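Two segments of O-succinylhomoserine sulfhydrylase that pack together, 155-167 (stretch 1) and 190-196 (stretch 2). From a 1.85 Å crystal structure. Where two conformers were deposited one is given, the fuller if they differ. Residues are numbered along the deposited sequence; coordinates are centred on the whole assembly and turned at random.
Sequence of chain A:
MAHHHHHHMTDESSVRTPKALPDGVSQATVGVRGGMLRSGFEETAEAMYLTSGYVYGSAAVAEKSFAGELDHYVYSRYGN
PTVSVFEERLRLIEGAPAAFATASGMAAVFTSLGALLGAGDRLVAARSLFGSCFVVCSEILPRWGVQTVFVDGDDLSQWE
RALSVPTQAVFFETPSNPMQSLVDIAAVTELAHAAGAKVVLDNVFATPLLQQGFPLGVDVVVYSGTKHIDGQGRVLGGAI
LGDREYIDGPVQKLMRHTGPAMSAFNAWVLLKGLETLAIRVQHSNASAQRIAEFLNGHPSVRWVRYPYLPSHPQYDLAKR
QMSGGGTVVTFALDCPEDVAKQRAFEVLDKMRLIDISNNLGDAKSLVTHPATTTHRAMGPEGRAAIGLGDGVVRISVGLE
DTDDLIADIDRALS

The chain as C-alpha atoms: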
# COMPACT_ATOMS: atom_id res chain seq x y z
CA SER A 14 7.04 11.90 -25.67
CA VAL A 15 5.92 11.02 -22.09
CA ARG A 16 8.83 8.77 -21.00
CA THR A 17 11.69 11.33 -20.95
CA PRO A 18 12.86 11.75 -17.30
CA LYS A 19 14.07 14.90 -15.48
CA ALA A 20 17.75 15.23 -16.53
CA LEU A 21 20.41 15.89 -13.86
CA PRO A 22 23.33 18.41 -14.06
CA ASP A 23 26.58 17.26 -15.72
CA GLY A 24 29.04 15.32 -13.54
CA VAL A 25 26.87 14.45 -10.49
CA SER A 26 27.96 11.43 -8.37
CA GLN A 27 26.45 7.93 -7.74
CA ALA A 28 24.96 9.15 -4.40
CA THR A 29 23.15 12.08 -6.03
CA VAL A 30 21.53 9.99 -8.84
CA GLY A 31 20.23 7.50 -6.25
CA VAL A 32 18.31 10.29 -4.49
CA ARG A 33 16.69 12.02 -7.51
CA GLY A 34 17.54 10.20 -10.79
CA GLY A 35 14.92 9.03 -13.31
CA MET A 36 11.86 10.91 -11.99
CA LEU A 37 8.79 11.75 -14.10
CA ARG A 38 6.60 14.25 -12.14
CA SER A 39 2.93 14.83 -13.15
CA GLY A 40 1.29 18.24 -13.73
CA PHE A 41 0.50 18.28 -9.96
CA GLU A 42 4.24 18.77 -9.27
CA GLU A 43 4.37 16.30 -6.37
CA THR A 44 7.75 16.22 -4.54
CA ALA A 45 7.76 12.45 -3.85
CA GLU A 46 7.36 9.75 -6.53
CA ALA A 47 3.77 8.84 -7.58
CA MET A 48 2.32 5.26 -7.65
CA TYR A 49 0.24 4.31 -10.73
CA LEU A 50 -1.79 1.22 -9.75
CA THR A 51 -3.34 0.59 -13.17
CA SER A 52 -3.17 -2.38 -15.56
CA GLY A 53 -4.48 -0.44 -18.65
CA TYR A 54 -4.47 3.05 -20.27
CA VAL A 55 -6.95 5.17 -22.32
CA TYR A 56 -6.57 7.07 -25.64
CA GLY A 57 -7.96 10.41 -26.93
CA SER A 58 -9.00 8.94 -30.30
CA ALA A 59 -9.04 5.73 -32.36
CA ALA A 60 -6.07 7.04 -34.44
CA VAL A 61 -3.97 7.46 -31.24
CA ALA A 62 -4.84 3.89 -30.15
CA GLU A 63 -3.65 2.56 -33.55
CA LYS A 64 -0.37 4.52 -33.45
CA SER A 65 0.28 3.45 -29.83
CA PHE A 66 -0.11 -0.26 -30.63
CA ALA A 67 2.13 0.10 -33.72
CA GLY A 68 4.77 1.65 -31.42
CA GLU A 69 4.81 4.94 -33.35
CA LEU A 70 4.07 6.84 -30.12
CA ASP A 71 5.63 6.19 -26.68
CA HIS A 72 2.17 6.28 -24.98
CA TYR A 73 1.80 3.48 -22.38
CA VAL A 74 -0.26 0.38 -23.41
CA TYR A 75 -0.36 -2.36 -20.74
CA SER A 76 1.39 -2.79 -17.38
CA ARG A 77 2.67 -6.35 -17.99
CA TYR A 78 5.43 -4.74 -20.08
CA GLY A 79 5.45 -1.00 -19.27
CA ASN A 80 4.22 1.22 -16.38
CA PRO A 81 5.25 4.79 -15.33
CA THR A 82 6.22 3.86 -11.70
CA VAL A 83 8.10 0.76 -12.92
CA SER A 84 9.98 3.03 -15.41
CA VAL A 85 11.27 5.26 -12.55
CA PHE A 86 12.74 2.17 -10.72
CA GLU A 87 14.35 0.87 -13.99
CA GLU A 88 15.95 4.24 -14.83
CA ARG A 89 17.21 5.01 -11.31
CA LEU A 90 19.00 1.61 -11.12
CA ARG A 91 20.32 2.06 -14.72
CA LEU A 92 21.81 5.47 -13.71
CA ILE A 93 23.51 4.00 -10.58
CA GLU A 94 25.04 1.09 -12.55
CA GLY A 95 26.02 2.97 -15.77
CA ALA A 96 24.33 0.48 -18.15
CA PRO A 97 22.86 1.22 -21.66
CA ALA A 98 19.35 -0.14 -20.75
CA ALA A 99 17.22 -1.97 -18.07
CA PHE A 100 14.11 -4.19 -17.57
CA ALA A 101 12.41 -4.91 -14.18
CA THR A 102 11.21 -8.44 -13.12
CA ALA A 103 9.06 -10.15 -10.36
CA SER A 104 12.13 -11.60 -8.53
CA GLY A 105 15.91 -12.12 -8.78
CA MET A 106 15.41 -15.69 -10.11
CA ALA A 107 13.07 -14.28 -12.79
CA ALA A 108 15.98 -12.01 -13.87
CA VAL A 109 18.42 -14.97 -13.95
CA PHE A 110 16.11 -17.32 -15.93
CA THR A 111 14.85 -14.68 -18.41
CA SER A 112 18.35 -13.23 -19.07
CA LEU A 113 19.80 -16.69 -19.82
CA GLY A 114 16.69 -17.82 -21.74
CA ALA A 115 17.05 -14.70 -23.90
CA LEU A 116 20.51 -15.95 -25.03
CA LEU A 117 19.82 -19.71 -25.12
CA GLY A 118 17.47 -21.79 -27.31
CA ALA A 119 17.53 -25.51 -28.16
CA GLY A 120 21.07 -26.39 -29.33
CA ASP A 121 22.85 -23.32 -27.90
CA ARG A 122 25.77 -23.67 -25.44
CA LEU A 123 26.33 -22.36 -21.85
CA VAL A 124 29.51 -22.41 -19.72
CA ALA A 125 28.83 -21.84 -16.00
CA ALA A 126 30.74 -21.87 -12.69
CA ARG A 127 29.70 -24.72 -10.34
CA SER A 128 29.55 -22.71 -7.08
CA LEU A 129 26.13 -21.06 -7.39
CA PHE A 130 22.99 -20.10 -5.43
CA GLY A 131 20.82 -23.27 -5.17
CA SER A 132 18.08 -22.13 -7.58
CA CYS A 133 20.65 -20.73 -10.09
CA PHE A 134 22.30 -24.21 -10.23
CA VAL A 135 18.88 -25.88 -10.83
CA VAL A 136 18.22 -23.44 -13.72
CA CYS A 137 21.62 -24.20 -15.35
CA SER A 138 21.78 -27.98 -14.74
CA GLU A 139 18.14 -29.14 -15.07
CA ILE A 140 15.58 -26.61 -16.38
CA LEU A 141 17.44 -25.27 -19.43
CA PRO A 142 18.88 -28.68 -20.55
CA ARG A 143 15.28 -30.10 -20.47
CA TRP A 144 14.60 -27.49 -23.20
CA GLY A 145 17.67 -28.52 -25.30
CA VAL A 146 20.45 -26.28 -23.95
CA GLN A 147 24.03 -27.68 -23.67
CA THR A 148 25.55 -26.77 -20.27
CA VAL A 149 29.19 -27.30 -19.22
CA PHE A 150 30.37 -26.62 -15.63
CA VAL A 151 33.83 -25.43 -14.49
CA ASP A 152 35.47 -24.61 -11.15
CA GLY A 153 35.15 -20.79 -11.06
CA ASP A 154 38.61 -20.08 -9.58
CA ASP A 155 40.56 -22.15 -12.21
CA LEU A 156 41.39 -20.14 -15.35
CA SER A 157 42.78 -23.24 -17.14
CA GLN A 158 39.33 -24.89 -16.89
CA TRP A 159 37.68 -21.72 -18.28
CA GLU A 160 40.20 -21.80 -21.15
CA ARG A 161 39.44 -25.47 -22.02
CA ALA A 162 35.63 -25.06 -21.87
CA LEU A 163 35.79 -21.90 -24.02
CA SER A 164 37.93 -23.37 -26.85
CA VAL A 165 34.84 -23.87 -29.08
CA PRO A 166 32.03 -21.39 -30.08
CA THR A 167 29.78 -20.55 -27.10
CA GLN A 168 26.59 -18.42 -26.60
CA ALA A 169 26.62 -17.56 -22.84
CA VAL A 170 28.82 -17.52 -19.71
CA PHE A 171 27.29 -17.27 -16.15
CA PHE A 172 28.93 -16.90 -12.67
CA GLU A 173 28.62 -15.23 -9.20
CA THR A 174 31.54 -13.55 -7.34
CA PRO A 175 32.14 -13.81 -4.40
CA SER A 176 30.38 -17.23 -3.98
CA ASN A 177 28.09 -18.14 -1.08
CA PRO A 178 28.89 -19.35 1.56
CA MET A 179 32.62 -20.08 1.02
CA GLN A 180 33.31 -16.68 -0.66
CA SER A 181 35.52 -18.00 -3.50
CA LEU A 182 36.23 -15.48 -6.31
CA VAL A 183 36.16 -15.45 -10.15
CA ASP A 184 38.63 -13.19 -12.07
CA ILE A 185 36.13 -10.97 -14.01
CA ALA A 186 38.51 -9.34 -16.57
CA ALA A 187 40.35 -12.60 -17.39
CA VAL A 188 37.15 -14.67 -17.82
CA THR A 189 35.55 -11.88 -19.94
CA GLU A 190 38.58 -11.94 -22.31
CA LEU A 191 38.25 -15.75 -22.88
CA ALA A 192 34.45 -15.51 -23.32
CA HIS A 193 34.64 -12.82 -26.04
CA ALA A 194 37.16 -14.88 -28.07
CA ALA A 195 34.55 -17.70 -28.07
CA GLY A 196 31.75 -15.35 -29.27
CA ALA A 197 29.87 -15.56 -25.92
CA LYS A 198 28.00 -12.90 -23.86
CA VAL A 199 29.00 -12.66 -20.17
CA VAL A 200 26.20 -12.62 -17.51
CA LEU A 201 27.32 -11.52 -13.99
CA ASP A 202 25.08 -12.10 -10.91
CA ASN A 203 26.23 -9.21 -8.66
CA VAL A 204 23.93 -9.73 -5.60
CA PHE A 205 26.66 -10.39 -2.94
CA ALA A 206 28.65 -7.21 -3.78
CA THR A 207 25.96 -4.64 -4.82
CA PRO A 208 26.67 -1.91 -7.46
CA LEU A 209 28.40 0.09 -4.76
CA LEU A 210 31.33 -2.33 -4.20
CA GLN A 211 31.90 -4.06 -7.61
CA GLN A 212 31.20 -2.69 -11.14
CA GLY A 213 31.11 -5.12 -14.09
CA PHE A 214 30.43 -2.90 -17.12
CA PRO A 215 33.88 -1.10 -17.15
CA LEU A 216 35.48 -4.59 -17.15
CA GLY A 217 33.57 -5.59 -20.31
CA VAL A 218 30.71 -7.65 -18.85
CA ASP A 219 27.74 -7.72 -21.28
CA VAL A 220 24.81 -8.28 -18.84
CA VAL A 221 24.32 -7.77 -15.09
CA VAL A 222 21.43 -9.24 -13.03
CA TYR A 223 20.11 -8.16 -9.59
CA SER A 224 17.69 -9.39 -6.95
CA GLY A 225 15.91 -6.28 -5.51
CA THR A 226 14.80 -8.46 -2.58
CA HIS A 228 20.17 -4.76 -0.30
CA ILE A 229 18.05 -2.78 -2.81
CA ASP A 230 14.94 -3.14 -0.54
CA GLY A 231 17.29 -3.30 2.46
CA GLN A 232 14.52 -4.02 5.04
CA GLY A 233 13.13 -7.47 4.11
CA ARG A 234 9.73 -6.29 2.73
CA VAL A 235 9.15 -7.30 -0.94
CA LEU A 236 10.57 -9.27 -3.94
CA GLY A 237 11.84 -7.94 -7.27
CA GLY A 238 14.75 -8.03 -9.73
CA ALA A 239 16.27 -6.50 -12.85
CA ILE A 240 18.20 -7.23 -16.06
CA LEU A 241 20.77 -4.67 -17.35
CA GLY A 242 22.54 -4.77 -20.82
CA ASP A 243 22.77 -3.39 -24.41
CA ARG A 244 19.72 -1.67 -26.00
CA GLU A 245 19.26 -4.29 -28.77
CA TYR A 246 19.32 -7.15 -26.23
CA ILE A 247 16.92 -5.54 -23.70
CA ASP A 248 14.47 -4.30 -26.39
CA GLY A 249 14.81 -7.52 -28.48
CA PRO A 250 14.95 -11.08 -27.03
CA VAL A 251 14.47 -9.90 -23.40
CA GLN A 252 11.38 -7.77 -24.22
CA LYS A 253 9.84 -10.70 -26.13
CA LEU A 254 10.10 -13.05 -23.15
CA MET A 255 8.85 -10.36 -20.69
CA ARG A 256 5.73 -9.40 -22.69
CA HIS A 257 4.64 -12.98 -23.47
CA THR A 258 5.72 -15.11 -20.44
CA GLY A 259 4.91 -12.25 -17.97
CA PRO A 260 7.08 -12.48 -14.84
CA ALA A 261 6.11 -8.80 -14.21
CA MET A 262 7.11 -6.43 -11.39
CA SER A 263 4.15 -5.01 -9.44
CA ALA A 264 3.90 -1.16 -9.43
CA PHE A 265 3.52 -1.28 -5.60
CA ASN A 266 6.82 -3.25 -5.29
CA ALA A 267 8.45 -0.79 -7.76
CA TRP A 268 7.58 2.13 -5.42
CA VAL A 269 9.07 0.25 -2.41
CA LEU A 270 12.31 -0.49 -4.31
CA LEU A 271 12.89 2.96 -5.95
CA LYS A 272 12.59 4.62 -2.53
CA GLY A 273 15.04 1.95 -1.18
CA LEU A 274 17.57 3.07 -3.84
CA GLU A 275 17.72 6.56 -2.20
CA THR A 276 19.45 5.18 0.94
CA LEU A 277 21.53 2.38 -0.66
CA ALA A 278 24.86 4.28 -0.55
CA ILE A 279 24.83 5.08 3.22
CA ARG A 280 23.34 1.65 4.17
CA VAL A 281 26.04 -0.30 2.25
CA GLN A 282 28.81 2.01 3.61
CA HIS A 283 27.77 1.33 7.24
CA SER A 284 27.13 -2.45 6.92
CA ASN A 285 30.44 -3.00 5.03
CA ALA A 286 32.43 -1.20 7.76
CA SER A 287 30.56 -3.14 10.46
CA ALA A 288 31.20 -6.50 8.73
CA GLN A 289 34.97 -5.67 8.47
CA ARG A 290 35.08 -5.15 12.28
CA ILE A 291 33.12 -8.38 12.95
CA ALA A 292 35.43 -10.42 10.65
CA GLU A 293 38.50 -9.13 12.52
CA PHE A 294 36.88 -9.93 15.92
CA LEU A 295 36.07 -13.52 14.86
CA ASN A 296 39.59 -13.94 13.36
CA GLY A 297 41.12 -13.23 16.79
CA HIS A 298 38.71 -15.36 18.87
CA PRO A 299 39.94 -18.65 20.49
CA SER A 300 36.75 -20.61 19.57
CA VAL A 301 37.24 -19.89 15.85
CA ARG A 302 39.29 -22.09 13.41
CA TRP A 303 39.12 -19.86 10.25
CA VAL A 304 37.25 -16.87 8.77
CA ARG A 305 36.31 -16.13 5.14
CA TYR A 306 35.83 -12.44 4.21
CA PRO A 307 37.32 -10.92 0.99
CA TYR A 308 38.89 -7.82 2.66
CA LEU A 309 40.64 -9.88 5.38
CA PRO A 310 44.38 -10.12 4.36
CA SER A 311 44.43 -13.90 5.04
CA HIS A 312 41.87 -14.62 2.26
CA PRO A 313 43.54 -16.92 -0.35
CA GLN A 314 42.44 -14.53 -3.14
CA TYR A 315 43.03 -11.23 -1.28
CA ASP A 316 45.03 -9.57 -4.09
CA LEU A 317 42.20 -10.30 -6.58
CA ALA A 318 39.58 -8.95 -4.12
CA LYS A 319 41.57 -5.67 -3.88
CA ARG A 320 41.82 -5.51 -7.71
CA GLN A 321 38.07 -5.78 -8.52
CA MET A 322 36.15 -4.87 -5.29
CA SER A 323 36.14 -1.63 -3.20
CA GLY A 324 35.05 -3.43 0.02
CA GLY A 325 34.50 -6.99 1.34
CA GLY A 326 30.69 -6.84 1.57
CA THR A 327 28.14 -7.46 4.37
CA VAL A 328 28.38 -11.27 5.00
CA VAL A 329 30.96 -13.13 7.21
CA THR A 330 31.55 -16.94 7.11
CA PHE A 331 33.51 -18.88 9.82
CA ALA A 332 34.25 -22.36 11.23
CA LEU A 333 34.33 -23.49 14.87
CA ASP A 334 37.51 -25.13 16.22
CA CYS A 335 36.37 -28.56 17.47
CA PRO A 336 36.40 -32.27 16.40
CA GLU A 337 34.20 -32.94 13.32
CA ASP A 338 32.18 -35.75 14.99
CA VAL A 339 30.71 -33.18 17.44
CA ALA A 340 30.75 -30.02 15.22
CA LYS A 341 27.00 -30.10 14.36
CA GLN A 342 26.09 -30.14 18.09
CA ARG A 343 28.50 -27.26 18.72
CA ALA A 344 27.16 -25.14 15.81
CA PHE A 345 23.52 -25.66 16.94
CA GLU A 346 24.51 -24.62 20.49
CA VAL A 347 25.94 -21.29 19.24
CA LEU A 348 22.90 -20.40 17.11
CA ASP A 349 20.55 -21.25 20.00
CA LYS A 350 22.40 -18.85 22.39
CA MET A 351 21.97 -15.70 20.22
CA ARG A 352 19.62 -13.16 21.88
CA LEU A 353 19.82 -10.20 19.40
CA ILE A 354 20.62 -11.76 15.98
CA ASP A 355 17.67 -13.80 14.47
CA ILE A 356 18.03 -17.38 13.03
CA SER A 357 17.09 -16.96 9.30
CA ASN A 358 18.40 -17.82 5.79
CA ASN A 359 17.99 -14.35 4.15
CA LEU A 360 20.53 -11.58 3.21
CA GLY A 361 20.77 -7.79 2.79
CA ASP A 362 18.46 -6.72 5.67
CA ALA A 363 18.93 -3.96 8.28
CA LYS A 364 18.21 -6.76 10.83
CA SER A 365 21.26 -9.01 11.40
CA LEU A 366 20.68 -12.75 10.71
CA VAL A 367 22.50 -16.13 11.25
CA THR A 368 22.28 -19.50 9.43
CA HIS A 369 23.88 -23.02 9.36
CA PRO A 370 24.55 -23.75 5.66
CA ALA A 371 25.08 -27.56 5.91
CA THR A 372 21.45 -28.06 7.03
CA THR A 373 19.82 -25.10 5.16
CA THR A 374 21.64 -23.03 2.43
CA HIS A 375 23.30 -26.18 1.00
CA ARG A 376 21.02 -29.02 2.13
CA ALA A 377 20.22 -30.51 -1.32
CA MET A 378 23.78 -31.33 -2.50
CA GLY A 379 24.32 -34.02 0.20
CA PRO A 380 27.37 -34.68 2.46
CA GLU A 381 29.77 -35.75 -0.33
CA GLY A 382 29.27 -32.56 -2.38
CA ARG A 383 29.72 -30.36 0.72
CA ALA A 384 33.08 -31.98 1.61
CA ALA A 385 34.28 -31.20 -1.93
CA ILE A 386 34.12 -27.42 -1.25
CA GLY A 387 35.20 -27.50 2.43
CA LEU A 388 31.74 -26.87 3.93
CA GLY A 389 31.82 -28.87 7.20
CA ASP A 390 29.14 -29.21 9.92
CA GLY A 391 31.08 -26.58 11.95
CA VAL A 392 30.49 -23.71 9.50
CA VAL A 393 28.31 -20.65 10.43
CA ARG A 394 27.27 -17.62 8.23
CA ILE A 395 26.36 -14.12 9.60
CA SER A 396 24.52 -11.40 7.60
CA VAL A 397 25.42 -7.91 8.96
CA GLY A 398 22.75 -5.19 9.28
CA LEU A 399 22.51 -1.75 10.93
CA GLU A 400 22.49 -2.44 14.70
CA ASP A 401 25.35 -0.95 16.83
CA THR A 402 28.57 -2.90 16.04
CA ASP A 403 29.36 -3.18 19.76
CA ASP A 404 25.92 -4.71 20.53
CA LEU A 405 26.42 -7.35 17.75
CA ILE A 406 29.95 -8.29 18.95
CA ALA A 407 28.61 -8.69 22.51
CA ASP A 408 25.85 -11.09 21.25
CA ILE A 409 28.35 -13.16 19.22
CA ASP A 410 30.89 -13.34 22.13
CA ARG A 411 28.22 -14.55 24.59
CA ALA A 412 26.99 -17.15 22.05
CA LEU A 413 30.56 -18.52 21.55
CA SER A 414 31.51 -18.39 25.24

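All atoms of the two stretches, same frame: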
# COMPACT_ATOMS: atom_id res chain seq x y z
N ASP A 155 39.52 -21.49 -11.39
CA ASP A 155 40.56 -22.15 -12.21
C ASP A 155 40.52 -21.68 -13.66
O ASP A 155 39.74 -22.20 -14.46
CB ASP A 155 40.38 -23.67 -12.16
CG ASP A 155 41.59 -24.44 -12.71
OD1 ASP A 155 42.34 -23.91 -13.56
OD2 ASP A 155 41.79 -25.60 -12.29
N LEU A 156 41.37 -20.70 -14.00
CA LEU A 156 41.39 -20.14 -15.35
C LEU A 156 41.74 -21.16 -16.46
O LEU A 156 41.36 -20.96 -17.62
CB LEU A 156 42.32 -18.91 -15.43
CG LEU A 156 41.81 -17.61 -14.79
CD1 LEU A 156 42.90 -16.53 -14.76
CD2 LEU A 156 40.53 -17.08 -15.50
N SER A 157 42.46 -22.23 -16.13
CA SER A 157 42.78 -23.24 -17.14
C SER A 157 41.55 -24.07 -17.53
O SER A 157 41.46 -24.58 -18.65
CB SER A 157 43.98 -24.13 -16.73
OG SER A 157 43.66 -25.02 -15.69
N GLN A 158 40.59 -24.18 -16.61
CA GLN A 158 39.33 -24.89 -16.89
C GLN A 158 38.41 -24.01 -17.74
O GLN A 158 37.73 -24.52 -18.64
CB GLN A 158 38.60 -25.29 -15.60
CG GLN A 158 39.29 -26.36 -14.77
CD GLN A 158 38.47 -26.79 -13.56
OE1 GLN A 158 37.26 -27.01 -13.66
NE2 GLN A 158 39.13 -26.92 -12.42
N TRP A 159 38.39 -22.70 -17.45
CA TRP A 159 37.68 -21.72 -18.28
C TRP A 159 38.24 -21.75 -19.71
O TRP A 159 37.48 -21.72 -20.68
CB TRP A 159 37.82 -20.30 -17.70
CG TRP A 159 36.92 -19.95 -16.49
CD1 TRP A 159 37.32 -19.77 -15.19
CD2 TRP A 159 35.49 -19.72 -16.51
NE1 TRP A 159 36.23 -19.44 -14.40
CE2 TRP A 159 35.10 -19.41 -15.18
CE3 TRP A 159 34.51 -19.75 -17.51
CZ2 TRP A 159 33.76 -19.14 -14.82
CZ3 TRP A 159 33.17 -19.48 -17.16
CH2 TRP A 159 32.81 -19.17 -15.82
N GLU A 160 39.56 -21.80 -19.84
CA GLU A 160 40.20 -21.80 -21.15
C GLU A 160 39.79 -23.04 -21.97
O GLU A 160 39.40 -22.91 -23.14
CB GLU A 160 41.72 -21.66 -21.04
CG GLU A 160 42.42 -21.52 -22.39
CD GLU A 160 43.74 -20.75 -22.31
OE1 GLU A 160 44.29 -20.61 -21.20
OE2 GLU A 160 44.21 -20.28 -23.37
N ARG A 161 39.83 -24.21 -21.34
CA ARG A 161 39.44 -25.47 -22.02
C ARG A 161 37.97 -25.52 -22.43
O ARG A 161 37.65 -25.95 -23.54
CB ARG A 161 39.83 -26.70 -21.18
CG ARG A 161 41.35 -26.90 -21.06
CD ARG A 161 41.73 -28.26 -20.46
NE ARG A 161 41.34 -28.41 -19.05
CZ ARG A 161 42.09 -28.03 -18.01
NH1 ARG A 161 43.27 -27.45 -18.19
NH2 ARG A 161 41.64 -28.21 -16.77
N ALA A 162 37.07 -25.09 -21.55
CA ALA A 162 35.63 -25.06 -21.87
C ALA A 162 35.28 -24.05 -22.96
O ALA A 162 34.34 -24.27 -23.72
CB ALA A 162 34.80 -24.78 -20.62
N LEU A 163 36.04 -22.96 -23.04
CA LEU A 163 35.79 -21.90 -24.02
C LEU A 163 36.68 -21.98 -25.29
O LEU A 163 36.96 -20.97 -25.94
CB LEU A 163 35.91 -20.50 -23.36
CG LEU A 163 34.84 -20.10 -22.32
CD1 LEU A 163 35.24 -18.83 -21.56
CD2 LEU A 163 33.43 -19.94 -22.93
N SER A 164 37.10 -23.19 -25.65
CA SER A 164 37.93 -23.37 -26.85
C SER A 164 37.10 -23.70 -28.11
O SER A 164 37.65 -23.92 -29.19
CB SER A 164 39.03 -24.40 -26.61
OG SER A 164 38.46 -25.68 -26.44
N VAL A 165 35.78 -23.73 -27.95
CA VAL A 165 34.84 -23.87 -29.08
C VAL A 165 33.76 -22.78 -28.98
O VAL A 165 33.55 -22.24 -27.89
CB VAL A 165 34.17 -25.29 -29.12
CG1 VAL A 165 35.21 -26.39 -29.34
CG2 VAL A 165 33.33 -25.56 -27.86
N PRO A 166 33.08 -22.43 -30.11
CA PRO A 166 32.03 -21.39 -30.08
C PRO A 166 30.98 -21.61 -28.99
O PRO A 166 30.50 -22.74 -28.81
CB PRO A 166 31.40 -21.47 -31.47
CG PRO A 166 32.53 -21.97 -32.36
CD PRO A 166 33.34 -22.91 -31.49
N THR A 167 30.64 -20.53 -28.29
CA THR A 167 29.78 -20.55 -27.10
C THR A 167 28.82 -19.34 -27.15
O THR A 167 29.17 -18.28 -27.71
CB THR A 167 30.67 -20.55 -25.81
OG1 THR A 167 31.51 -21.72 -25.82
CG2 THR A 167 29.85 -20.52 -24.51
N GLU A 190 37.69 -11.86 -21.15
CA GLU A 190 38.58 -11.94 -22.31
C GLU A 190 38.43 -13.29 -23.05
O GLU A 190 38.26 -13.30 -24.27
CB GLU A 190 40.05 -11.68 -21.89
N LEU A 191 38.45 -14.40 -22.31
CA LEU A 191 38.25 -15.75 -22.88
C LEU A 191 36.86 -15.96 -23.49
O LEU A 191 36.72 -16.68 -24.48
CB LEU A 191 38.50 -16.85 -21.84
CG LEU A 191 39.88 -17.05 -21.22
CD1 LEU A 191 39.77 -17.92 -19.97
CD2 LEU A 191 40.90 -17.66 -22.21
N ALA A 192 35.84 -15.38 -22.86
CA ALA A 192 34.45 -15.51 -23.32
C ALA A 192 34.23 -14.80 -24.65
O ALA A 192 33.55 -15.33 -25.53
CB ALA A 192 33.47 -14.97 -22.25
N HIS A 193 34.80 -13.60 -24.80
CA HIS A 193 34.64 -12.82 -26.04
C HIS A 193 35.35 -13.45 -27.26
O HIS A 193 34.87 -13.33 -28.39
CB HIS A 193 35.02 -11.35 -25.83
CG HIS A 193 34.03 -10.58 -25.00
ND1 HIS A 193 34.27 -9.30 -24.54
CD2 HIS A 193 32.81 -10.92 -24.53
CE1 HIS A 193 33.23 -8.89 -23.83
NE2 HIS A 193 32.33 -9.85 -23.81
N ALA A 194 36.46 -14.14 -27.01
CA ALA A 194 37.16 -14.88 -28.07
C ALA A 194 36.34 -16.08 -28.57
O ALA A 194 36.47 -16.49 -29.73
CB ALA A 194 38.55 -15.33 -27.59
N ALA A 195 35.48 -16.62 -27.70
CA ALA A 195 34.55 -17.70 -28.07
C ALA A 195 33.20 -17.22 -28.63
O ALA A 195 32.33 -18.04 -28.94
CB ALA A 195 34.32 -18.63 -26.88
N GLY A 196 33.02 -15.90 -28.77
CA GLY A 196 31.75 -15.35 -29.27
C GLY A 196 30.60 -15.25 -28.26
O GLY A 196 29.46 -14.94 -28.63
O HOH W 1 38.30 -18.51 -25.68

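Helix 156-162 and the last part of a helix that begins before stretch 2, residues 190-194, run side by side in the same direction, their axes only 6° from parallel and 9.9 Å apart at closest approach. The chains draw together as they leave the helices: the CA atoms of Glu160 and Leu191 are 6.6 Å apart, those of Pro166 and Ala195 4.9 Å. The spacing leaves room for leucine between the helices, while the exits meet backbone to backbone.

The one direct hydrogen bond across the contact lies at that narrow end. Thr167 N donates to Ala195 O at 3.1 Å, with an angle of 161° at the hydrogen, and Pro166 CA adds a CA-H...O contact to the same Ala195 O at 3.6 Å. One carbonyl thus receives two neighbouring residues of the incoming loop. Gly196, just after the second helix, has a positive phi of 80°, which favours glycine, and completes a Schellman motif; Gly196 N bonds back to His193 O at 3.2 Å. A water forms a second, indirect link, donating to Leu163 O at 2.8 Å and to Leu191 O at 2.7 Å, so that two carbonyls that could not bond to each other are joined through it.

At the other end, Asp155 caps the first helix. Asp155 OD1 accepts a weak bond from Ser157 N at 3.1 Å and a shorter one from Ser157 OG at 2.7 Å, while Asp155 OD2 takes Gln158 NE2 at 3.0 Å. None of these three side chains touches stretch 2; they secure the start of the helix rather than the interface.

The apolar packing rests on Leu163, Leu191 and Ala195, all with CA-to-CB bonds directed toward the opposing stretch. Leu191, in the m,t rotamer, places CD1 3.8 Å from Trp159 CB and 3.9 Å from Glu160 N, so it packs against backbone as well as side chain. Trp159 starts toward the second helix, but its ring leads away, leaving CB as its point of contact. The aliphatic part of Glu160 also serves, with CG 4.2 Å from Leu191 CD2.

Leu163, likewise m,t, answers from just beyond its helix: its CD1 lies 3.8 Å from Leu191 CB and 3.7 Å from Ala192 N, and its CD2 4.3 Å from Ala195 CB. The small methyl of Ala195 fits where the chains converge, with CB 3.7 Å from Leu163 O and 3.8 Å from Val165 O. The rule to read here is leucine across the wider gap, alanine and glycine at the close approach.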